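CELL WALL surface anchor family protein (Streptococcus pneumoniae, PDB 2WW8) serves as the adhesin of the pneumococcal pilus, a cell-wall surface protein that probably attaches the bacterium to host cells through an integrin-like domain. Local coordinates at residues Val119-Glu122 / Arg126-Val129; Asp143-Thr148 / Asn689-Thr694; Asn412-Lys417 / Leu426-Thr431. One frame throughout, in Å; residues are numbered along the deposited sequence. Where two conformers were deposited one is given.

In the fold
The three contacts sample the length of a much extended chain. Contact 1 pairs neighbouring strands of a prealbumin-like domain and is partly buried, held by backbone hydrogen bonds and a valine-lined inner face. Contact 2, with its centre about 24 Å from that of contact 1, is a surface contact: segments separated by more than 500 residues meet through one phenylalanine and a bridging water. Contact 3, about 102 Å from contact 1 between centres, is nested inside the loop that contact 2 closes; it is partly buried, a helix meeting the following loop through a buried aspartate and an exposed lysine, their salt bridge supplemented by waters. No element is shared, and the chemistry passes from backbone to apolar to ionic.

Contact 1. Residues Val119-Glu122 / Arg126-Val129; sequences VEVE and RTTV
Val121 and Thr127 face each other across two antiparallel strands, on the side of the hairpin that packs inward. Val121 CG2 lies 3.8 Å from Thr127 OG1, a hydroxyl hydrogen-bonded to the backbone N of Lys49. Beside them Val119 CG2 meets Val129 CG2 at 4.3 Å, and this face packs on Pro725 and Val50, from strands 724-730 and 48-55 of the second sheet of the sandwich. Between the side-chain layers the backbone is closely knit: Thr128 N donates to Glu120 O over 2.9 Å at a nearly straight 174°, whereas the return bond from Glu120 N is weak. Towards the turn, Glu122 N reaches Arg126 O at 3.0 Å.

Against these buried valines, the other face is partly exposed, polar and weakly bonded. Glu120 places CG between its backbone N and carbonyl carbon (chi1 51°) and bends at chi2, carrying the carboxylate alongside Thr128; the OE2 to OG1 bond is nevertheless weak. Glu122 and Arg126 run side by side, CG to CB 3.6 Å, but their charged ends stay apart; Arg126 NH1 has a weak, long ion pair with Glu685. An antiparallel hairpin with one mainly apolar, valine-lined face, at the edge of a five-stranded sheet, suits the sandwich of a prealbumin-like domain.

Contact 2. Residues Asp143-Thr148 / Asn689-Thr694; sequences DQYPQT and NKFYDT
Gln144 and Asn689 bring their backbones to 8.2 Å between CA atoms, and Tyr145 and Phe691 to 7.8 Å, too far apart for the two segments to pair as strands. Segment 143-148 is an irregular linker between strands 135-137 and 148-150; segment 689-694 contains the short strand 692-693, in a region of the Ig-like family of tip pilins. The contact is thus a long-range packing of a loop against this segment, and its polar link is a water that donates to Gln144 O at 3.0 Å and to Asn689 O at 2.9 Å. Asn689 O also receives Arg719 NH1, so that at least two donors serve this carbonyl.

Among the side chains Phe691 does nearly all the work. Its CG stands anti to the carbonyl carbon (chi1 -86°), sending the ring across to the linker, where Tyr145 and Pro146 receive it. The Tyr145 ring meets it obliquely, planes 43° apart and centroids 5.7 Å apart, an aromatic pair that is neither stacked nor edge-to-face; CD1 of Tyr145 comes within 3.5 Å of Phe691 CE2. The proline touches with a corner of its ring, CD, at 3.5 Å from Phe691 CD2. Leu175 of strand 171-184 touches all three of these side chains and completes an apolar cluster on a largely surface-lying contact.

Tyr145 is fixed from its far end as well, since its OH is hydrogen-bonded to His172 N, while Lys162 makes a cation-pi contact with its ring. What remains is the Phe691 ring's edge: there, in the plane of the ring, Gln144 O sits 3.5 Å from CE2.

Contact 3. Residues Asn412-Lys417 / Leu426-Thr431; sequences NAFFSK and LSDFIT
Phe414 and Lys417, three residues apart in segment 412-417, receive a single acidic residue from the loop beyond, Asp428. The surrounding domain is probably integrin I-like (von Willebrand A-type): its parallel sheet and the magnesium site of Ser234, Ser236 and Asp387 are consistent with a MIDAS. Segment 426-431 starts with a short 3-10 segment. At its first residue, Leu426, the backbone N bonds to the side chain of Asn526, a calcium ligand, while the leucine side chain packs on Met364 and Tyr522. Ser427 joins the contact through solvent: its OG is 2.5 Å from a water that also accepts from Lys417 NZ and donates to Asp428 OD1.

Asp428 comes next and carries the contact. Its CB lies over one face of the Phe414 ring, 4.0 Å from the centroid and 23° off the normal, a CH-pi contact. The carboxylate lies by the CD1-CE1 side of the ring with its plane turned 27° from it, CG lying 3.4 Å from Phe414 CD1. Lys417 crosses the acid at about a right angle. A bend at chi3 (65°) helps bring NZ to OD2, whose syn lone pair it meets at 3.0 Å; its second bond, to OD1, is weak. Another water donates to both Phe414 O and Asp428 OD2, tying the carboxylate to the helix backbone, and a third links Lys417 NZ to OD1.

Further along, the Phe429 ring packs on Ile396, Pro518 and Tyr522, while the backbone of Ile430 bonds to that of Pro395.

A buried aspartate whose two oxygens share an ammonium group and three waters is well compensated, which probably favours its charged form, and its apolar CB rests on an aromatic face.

Contact 1. Residues Val119-Glu122 / Arg126-Val129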
loop_
_atom_site.group_PDB
_atom_site.type_symbol
_atom_site.label_atom_id
_atom_site.label_comp_id
_atom_site.label_asym_id
_atom_site.label_seq_id
_atom_site.Cartn_x
_atom_site.Cartn_y
_atom_site.Cartn_z
ATOM N N VAL A 119 -36.859 19.082 26.957
ATOM C CA VAL A 119 -36.100 18.485 25.862
ATOM C C VAL A 119 -35.195 19.549 25.225
ATOM O O VAL A 119 -35.669 20.417 24.473
ATOM C CB VAL A 119 -37.023 17.827 24.789
ATOM C CG1 VAL A 119 -36.224 17.343 23.566
ATOM C CG2 VAL A 119 -37.856 16.699 25.383
ATOM N N GLU A 120 -33.902 19.483 25.547
ATOM C CA GLU A 120 -32.875 20.304 24.894
ATOM C C GLU A 120 -32.231 19.613 23.676
ATOM O O GLU A 120 -31.796 18.452 23.751
ATOM C CB GLU A 120 -31.831 20.816 25.897
ATOM C CG GLU A 120 -31.211 19.745 26.796
ATOM C CD GLU A 120 -29.719 19.981 27.040
ATOM O OE1 GLU A 120 -29.332 21.171 27.104
ATOM O OE2 GLU A 120 -28.937 18.999 27.163
ATOM N N VAL A 121 -32.233 20.326 22.551
ATOM C CA VAL A 121 -31.481 19.948 21.350
ATOM C C VAL A 121 -30.311 20.928 21.153
ATOM O O VAL A 121 -30.516 22.142 20.978
ATOM C CB VAL A 121 -32.359 19.810 20.082
ATOM C CG1 VAL A 121 -31.532 19.336 18.900
ATOM C CG2 VAL A 121 -33.472 18.813 20.312
ATOM N N GLU A 122 -29.092 20.382 21.219
ATOM C CA GLU A 122 -27.855 21.150 21.052
ATOM C C GLU A 122 -27.643 21.586 19.602
ATOM O O GLU A 122 -28.233 21.001 18.689
ATOM C CB GLU A 122 -26.655 20.301 21.462
ATOM C CG GLU A 122 -26.654 19.733 22.862
ATOM C CD GLU A 122 -26.025 20.685 23.840
ATOM O OE1 GLU A 122 -24.788 20.878 23.799
ATOM O OE2 GLU A 122 -26.796 21.235 24.654
ATOM N N ARG A 126 -27.719 16.954 19.295
ATOM C CA ARG A 126 -27.717 16.087 20.460
ATOM C C ARG A 126 -28.988 16.349 21.277
ATOM O O ARG A 126 -29.218 17.463 21.772
ATOM C CB ARG A 126 -26.499 16.445 21.292
ATOM C CG ARG A 126 -26.565 16.080 22.733
ATOM C CD ARG A 126 -25.798 14.814 22.911
ATOM N NE ARG A 126 -25.001 14.951 24.116
ATOM C CZ ARG A 126 -23.824 15.572 24.192
ATOM N NH1 ARG A 126 -23.242 16.131 23.132
ATOM N NH2 ARG A 126 -23.216 15.621 25.373
ATOM N N THR A 127 -29.798 15.306 21.415
ATOM C CA THR A 127 -31.107 15.420 22.062
ATOM C C THR A 127 -31.100 14.832 23.468
ATOM O O THR A 127 -30.862 13.632 23.651
ATOM C CB THR A 127 -32.176 14.675 21.242
ATOM O OG1 THR A 127 -32.271 15.271 19.944
ATOM C CG2 THR A 127 -33.541 14.728 21.953
ATOM N N THR A 128 -31.395 15.675 24.451
ATOM C CA THR A 128 -31.426 15.233 25.848
ATOM C C THR A 128 -32.798 15.476 26.495
ATOM O O THR A 128 -33.384 16.552 26.334
ATOM C CB THR A 128 -30.326 15.966 26.648
ATOM O OG1 THR A 128 -29.087 15.864 25.933
ATOM C CG2 THR A 128 -30.163 15.414 28.059
ATOM N N VAL A 129 -33.315 14.492 27.224
ATOM C CA VAL A 129 -34.537 14.715 27.997
ATOM C C VAL A 129 -34.125 14.981 29.446
ATOM O O VAL A 129 -33.682 14.046 30.104
ATOM C CB VAL A 129 -35.483 13.502 27.880
ATOM C CG1 VAL A 129 -36.811 13.772 28.592
ATOM C CG2 VAL A 129 -35.720 13.160 26.408
#

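Contact 2. Residues Asp143-Thr148 / Asn689-Thr694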
loop_
_atom_site.group_PDB
_atom_site.type_symbol
_atom_site.label_atom_id
_atom_site.label_comp_id
_atom_site.label_asym_id
_atom_site.label_seq_id
_atom_site.Cartn_x
_atom_site.Cartn_y
_atom_site.Cartn_z
ATOM N N ASP A 143 -26.954 7.341 3.699
ATOM C CA ASP A 143 -26.268 6.870 2.488
ATOM C C ASP A 143 -25.564 7.958 1.660
ATOM O O ASP A 143 -25.305 7.758 0.463
ATOM C CB ASP A 143 -27.230 6.062 1.595
ATOM C CG ASP A 143 -28.322 6.925 0.965
ATOM O OD1 ASP A 143 -28.404 8.142 1.274
ATOM O OD2 ASP A 143 -29.108 6.375 0.152
ATOM N N GLN A 144 -25.255 9.082 2.307
ATOM C CA GLN A 144 -24.501 10.194 1.720
ATOM C C GLN A 144 -22.986 10.138 1.943
ATOM O O GLN A 144 -22.513 10.128 3.075
ATOM C CB GLN A 144 -25.031 11.525 2.264
ATOM C CG GLN A 144 -26.507 11.718 1.956
ATOM C CD GLN A 144 -26.759 11.890 0.471
ATOM O OE1 GLN A 144 -27.446 11.077 -0.150
ATOM N NE2 GLN A 144 -26.203 12.951 -0.110
ATOM N N TYR A 145 -22.216 10.145 0.861
ATOM C CA TYR A 145 -20.751 10.053 0.936
ATOM C C TYR A 145 -20.154 11.101 0.018
ATOM O O TYR A 145 -20.602 11.230 -1.117
ATOM C CB TYR A 145 -20.266 8.680 0.451
ATOM C CG TYR A 145 -20.814 7.576 1.313
ATOM C CD1 TYR A 145 -20.148 7.183 2.472
ATOM C CD2 TYR A 145 -22.023 6.953 0.996
ATOM C CE1 TYR A 145 -20.673 6.185 3.299
ATOM C CE2 TYR A 145 -22.543 5.961 1.803
ATOM C CZ TYR A 145 -21.864 5.578 2.947
ATOM O OH TYR A 145 -22.385 4.596 3.756
ATOM N N PRO A 146 -19.144 11.846 0.494
ATOM C CA PRO A 146 -18.401 12.595 -0.525
ATOM C C PRO A 146 -17.540 11.640 -1.349
ATOM O O PRO A 146 -17.102 10.600 -0.852
ATOM C CB PRO A 146 -17.497 13.517 0.297
ATOM C CG PRO A 146 -17.212 12.707 1.542
ATOM C CD PRO A 146 -18.570 12.018 1.841
ATOM N N GLN A 147 -17.295 12.013 -2.597
ATOM C CA GLN A 147 -16.666 11.128 -3.551
ATOM C C GLN A 147 -15.219 11.496 -3.922
ATOM O O GLN A 147 -14.468 10.656 -4.426
ATOM C CB GLN A 147 -17.590 11.087 -4.753
ATOM C CG GLN A 147 -18.939 10.632 -4.217
ATOM C CD GLN A 147 -19.555 9.625 -5.108
ATOM O OE1 GLN A 147 -20.460 9.952 -5.888
ATOM N NE2 GLN A 147 -19.038 8.398 -5.045
ATOM N N THR A 148 -14.839 12.742 -3.646
ATOM C CA THR A 148 -13.515 13.250 -4.013
ATOM C C THR A 148 -12.980 14.182 -2.922
ATOM O O THR A 148 -13.765 14.779 -2.156
ATOM C CB THR A 148 -13.509 14.011 -5.345
ATOM O OG1 THR A 148 -14.196 15.237 -5.131
ATOM C CG2 THR A 148 -14.169 13.240 -6.491
ATOM N N ASN A 689 -23.918 11.806 11.195
ATOM C CA ASN A 689 -23.924 11.456 9.766
ATOM C C ASN A 689 -22.852 12.153 8.912
ATOM O O ASN A 689 -22.580 11.782 7.756
ATOM C CB ASN A 689 -25.338 11.648 9.180
ATOM C CG ASN A 689 -26.216 10.426 9.388
ATOM O OD1 ASN A 689 -25.747 9.290 9.333
ATOM N ND2 ASN A 689 -27.506 10.645 9.607
ATOM N N LYS A 690 -22.281 13.191 9.515
ATOM C CA LYS A 690 -21.309 14.090 8.902
ATOM C C LYS A 690 -19.880 13.523 8.886
ATOM O O LYS A 690 -19.362 12.988 9.883
ATOM C CB LYS A 690 -21.346 15.435 9.634
ATOM C CG LYS A 690 -20.435 16.499 9.051
ATOM C CD LYS A 690 -20.563 17.854 9.781
ATOM C CE LYS A 690 -19.474 18.874 9.399
ATOM N NZ LYS A 690 -19.452 19.000 7.925
ATOM N N PHE A 691 -19.239 13.631 7.730
ATOM C CA PHE A 691 -17.882 13.114 7.570
ATOM C C PHE A 691 -16.872 14.171 7.988
ATOM O O PHE A 691 -16.927 15.311 7.531
ATOM C CB PHE A 691 -17.624 12.648 6.142
ATOM C CG PHE A 691 -18.048 11.240 5.898
ATOM C CD1 PHE A 691 -17.319 10.192 6.429
ATOM C CD2 PHE A 691 -19.179 10.962 5.132
ATOM C CE1 PHE A 691 -17.712 8.856 6.204
ATOM C CE2 PHE A 691 -19.589 9.642 4.901
ATOM C CZ PHE A 691 -18.871 8.587 5.435
ATOM N N TYR A 692 -15.958 13.809 8.870
ATOM C CA TYR A 692 -14.903 14.730 9.303
ATOM C C TYR A 692 -13.582 14.254 8.725
ATOM O O TYR A 692 -13.241 13.078 8.892
ATOM C CB TYR A 692 -14.819 14.741 10.846
ATOM C CG TYR A 692 -15.992 15.474 11.473
ATOM C CD1 TYR A 692 -17.163 14.778 11.772
ATOM C CD2 TYR A 692 -15.960 16.862 11.716
ATOM C CE1 TYR A 692 -18.261 15.435 12.317
ATOM C CE2 TYR A 692 -17.077 17.512 12.294
ATOM C CZ TYR A 692 -18.222 16.789 12.572
ATOM O OH TYR A 692 -19.371 17.371 13.121
ATOM N N ASP A 693 -12.819 15.150 8.103
ATOM C CA ASP A 693 -11.395 14.857 7.770
ATOM C C ASP A 693 -10.624 14.519 9.055
ATOM O O ASP A 693 -10.800 15.187 10.113
ATOM C CB ASP A 693 -10.721 16.078 7.176
ATOM C CG ASP A 693 -11.115 16.330 5.726
ATOM O OD1 ASP A 693 -11.898 15.557 5.105
ATOM O OD2 ASP A 693 -10.630 17.347 5.192
ATOM N N THR A 694 -9.800 13.471 8.971
ATOM C CA THR A 694 -8.990 13.072 10.134
ATOM C C THR A 694 -7.898 14.052 10.430
ATOM O O THR A 694 -7.429 14.088 11.567
ATOM C CB THR A 694 -8.383 11.646 10.023
ATOM O OG1 THR A 694 -7.735 11.511 8.761
ATOM C CG2 THR A 694 -9.519 10.614 10.079
HETATM O O HOH W 1 -22.576 12.525 4.957
#

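Contact 3. Residues Asn412-Lys417 / Leu426-Thr431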
loop_
_atom_site.group_PDB
_atom_site.type_symbol
_atom_site.label_atom_id
_atom_site.label_comp_id
_atom_site.label_asym_id
_atom_site.label_seq_id
_atom_site.Cartn_x
_atom_site.Cartn_y
_atom_site.Cartn_z
ATOM N N ASN A 412 56.204 1.476 -38.139
ATOM C CA ASN A 412 56.437 2.839 -37.745
ATOM C C ASN A 412 55.545 3.762 -38.586
ATOM O O ASN A 412 55.129 4.800 -38.055
ATOM C CB ASN A 412 57.866 3.262 -38.053
ATOM C CG ASN A 412 58.897 2.699 -37.117
ATOM O OD1 ASN A 412 58.585 2.135 -36.067
ATOM N ND2 ASN A 412 60.166 2.863 -37.522
ATOM N N ALA A 413 55.290 3.408 -39.865
ATOM C CA ALA A 413 54.404 4.224 -40.718
ATOM C C ALA A 413 52.955 4.150 -40.200
ATOM O O ALA A 413 52.274 5.184 -40.123
ATOM C CB ALA A 413 54.529 3.894 -42.233
ATOM N N PHE A 414 52.502 2.971 -39.781
ATOM C CA PHE A 414 51.209 2.832 -39.089
ATOM C C PHE A 414 51.120 3.693 -37.843
ATOM O O PHE A 414 50.065 4.284 -37.628
ATOM C CB PHE A 414 50.859 1.395 -38.649
ATOM C CG PHE A 414 50.768 0.414 -39.781
ATOM C CD1 PHE A 414 50.335 0.803 -41.034
ATOM C CD2 PHE A 414 51.089 -0.911 -39.577
ATOM C CE1 PHE A 414 50.266 -0.120 -42.055
ATOM C CE2 PHE A 414 51.010 -1.854 -40.607
ATOM C CZ PHE A 414 50.577 -1.472 -41.835
ATOM N N PHE A 415 52.165 3.739 -37.009
ATOM C CA PHE A 415 52.096 4.530 -35.756
ATOM C C PHE A 415 52.000 5.999 -36.149
ATOM O O PHE A 415 51.338 6.772 -35.490
ATOM C CB PHE A 415 53.334 4.389 -34.860
ATOM C CG PHE A 415 53.431 3.083 -34.126
ATOM C CD1 PHE A 415 52.328 2.423 -33.687
ATOM C CD2 PHE A 415 54.688 2.509 -33.950
ATOM C CE1 PHE A 415 52.410 1.211 -33.021
ATOM C CE2 PHE A 415 54.822 1.291 -33.307
ATOM C CZ PHE A 415 53.653 0.640 -32.842
ATOM N N SER A 416 52.665 6.361 -37.233
ATOM C CA SER A 416 52.735 7.756 -37.657
ATOM C C SER A 416 51.394 8.377 -38.057
ATOM O O SER A 416 51.233 9.568 -37.958
ATOM C CB SER A 416 53.739 7.913 -38.791
ATOM O OG SER A 416 53.982 9.292 -39.026
ATOM N N LYS A 417 50.452 7.570 -38.517
ATOM C CA LYS A 417 49.088 7.990 -38.876
ATOM C C LYS A 417 48.150 8.145 -37.700
ATOM O O LYS A 417 47.117 8.763 -37.901
ATOM C CB LYS A 417 48.460 6.978 -39.865
ATOM C CG LYS A 417 49.287 6.884 -41.167
ATOM C CD LYS A 417 48.946 5.571 -41.896
ATOM C CE LYS A 417 47.517 5.573 -42.362
ATOM N NZ LYS A 417 47.375 4.381 -43.270
ATOM N N LEU A 426 42.170 1.909 -37.255
ATOM C CA LEU A 426 41.425 0.682 -37.547
ATOM C C LEU A 426 41.605 0.205 -39.001
ATOM O O LEU A 426 41.644 -1.009 -39.269
ATOM C CB LEU A 426 39.928 0.850 -37.228
ATOM C CG LEU A 426 39.052 -0.420 -37.239
ATOM C CD1 LEU A 426 39.550 -1.566 -36.387
ATOM C CD2 LEU A 426 37.574 -0.022 -36.920
ATOM N N SER A 427 41.797 1.153 -39.917
ATOM C CA SER A 427 42.012 0.790 -41.324
ATOM C C SER A 427 43.386 0.104 -41.593
ATOM O O SER A 427 43.648 -0.443 -42.665
ATOM C CB SER A 427 41.751 2.026 -42.206
ATOM O OG SER A 427 42.741 2.969 -41.866
ATOM N N ASP A 428 44.304 0.112 -40.630
ATOM C CA ASP A 428 45.542 -0.652 -40.779
ATOM C C ASP A 428 45.514 -2.013 -40.047
ATOM O O ASP A 428 46.529 -2.691 -39.981
ATOM C CB ASP A 428 46.805 0.161 -40.418
ATOM C CG ASP A 428 47.027 1.317 -41.354
ATOM O OD1 ASP A 428 46.952 1.097 -42.588
ATOM O OD2 ASP A 428 47.268 2.483 -40.940
ATOM N N PHE A 429 44.349 -2.441 -39.576
ATOM C CA PHE A 429 44.083 -3.853 -39.233
ATOM C C PHE A 429 43.228 -4.547 -40.286
ATOM O O PHE A 429 42.459 -3.864 -40.985
ATOM C CB PHE A 429 43.252 -3.878 -37.978
ATOM C CG PHE A 429 44.000 -3.498 -36.737
ATOM C CD1 PHE A 429 44.608 -4.496 -35.979
ATOM C CD2 PHE A 429 44.084 -2.159 -36.330
ATOM C CE1 PHE A 429 45.242 -4.170 -34.769
ATOM C CE2 PHE A 429 44.733 -1.808 -35.112
ATOM C CZ PHE A 429 45.346 -2.842 -34.364
ATOM N N ILE A 430 43.316 -5.877 -40.387
ATOM C CA ILE A 430 42.316 -6.603 -41.209
ATOM C C ILE A 430 41.150 -6.974 -40.310
ATOM O O ILE A 430 41.309 -7.766 -39.381
ATOM C CB ILE A 430 42.883 -7.844 -41.954
ATOM C CG1 ILE A 430 44.125 -7.465 -42.787
ATOM C CG2 ILE A 430 41.813 -8.449 -42.874
ATOM C CD1 ILE A 430 45.053 -8.655 -42.973
ATOM N N THR A 431 39.967 -6.441 -40.568
ATOM C CA THR A 431 38.878 -6.757 -39.624
ATOM C C THR A 431 37.681 -7.355 -40.346
ATOM O O THR A 431 36.674 -7.579 -39.722
ATOM C CB THR A 431 38.377 -5.460 -38.967
ATOM O OG1 THR A 431 37.847 -4.612 -39.984
ATOM C CG2 THR A 431 39.525 -4.738 -38.210
HETATM O O HOH W 2 47.739 3.456 -38.533
HETATM O O HOH W 3 48.708 2.489 -44.598
HETATM O O HOH W 4 44.709 3.041 -43.333
#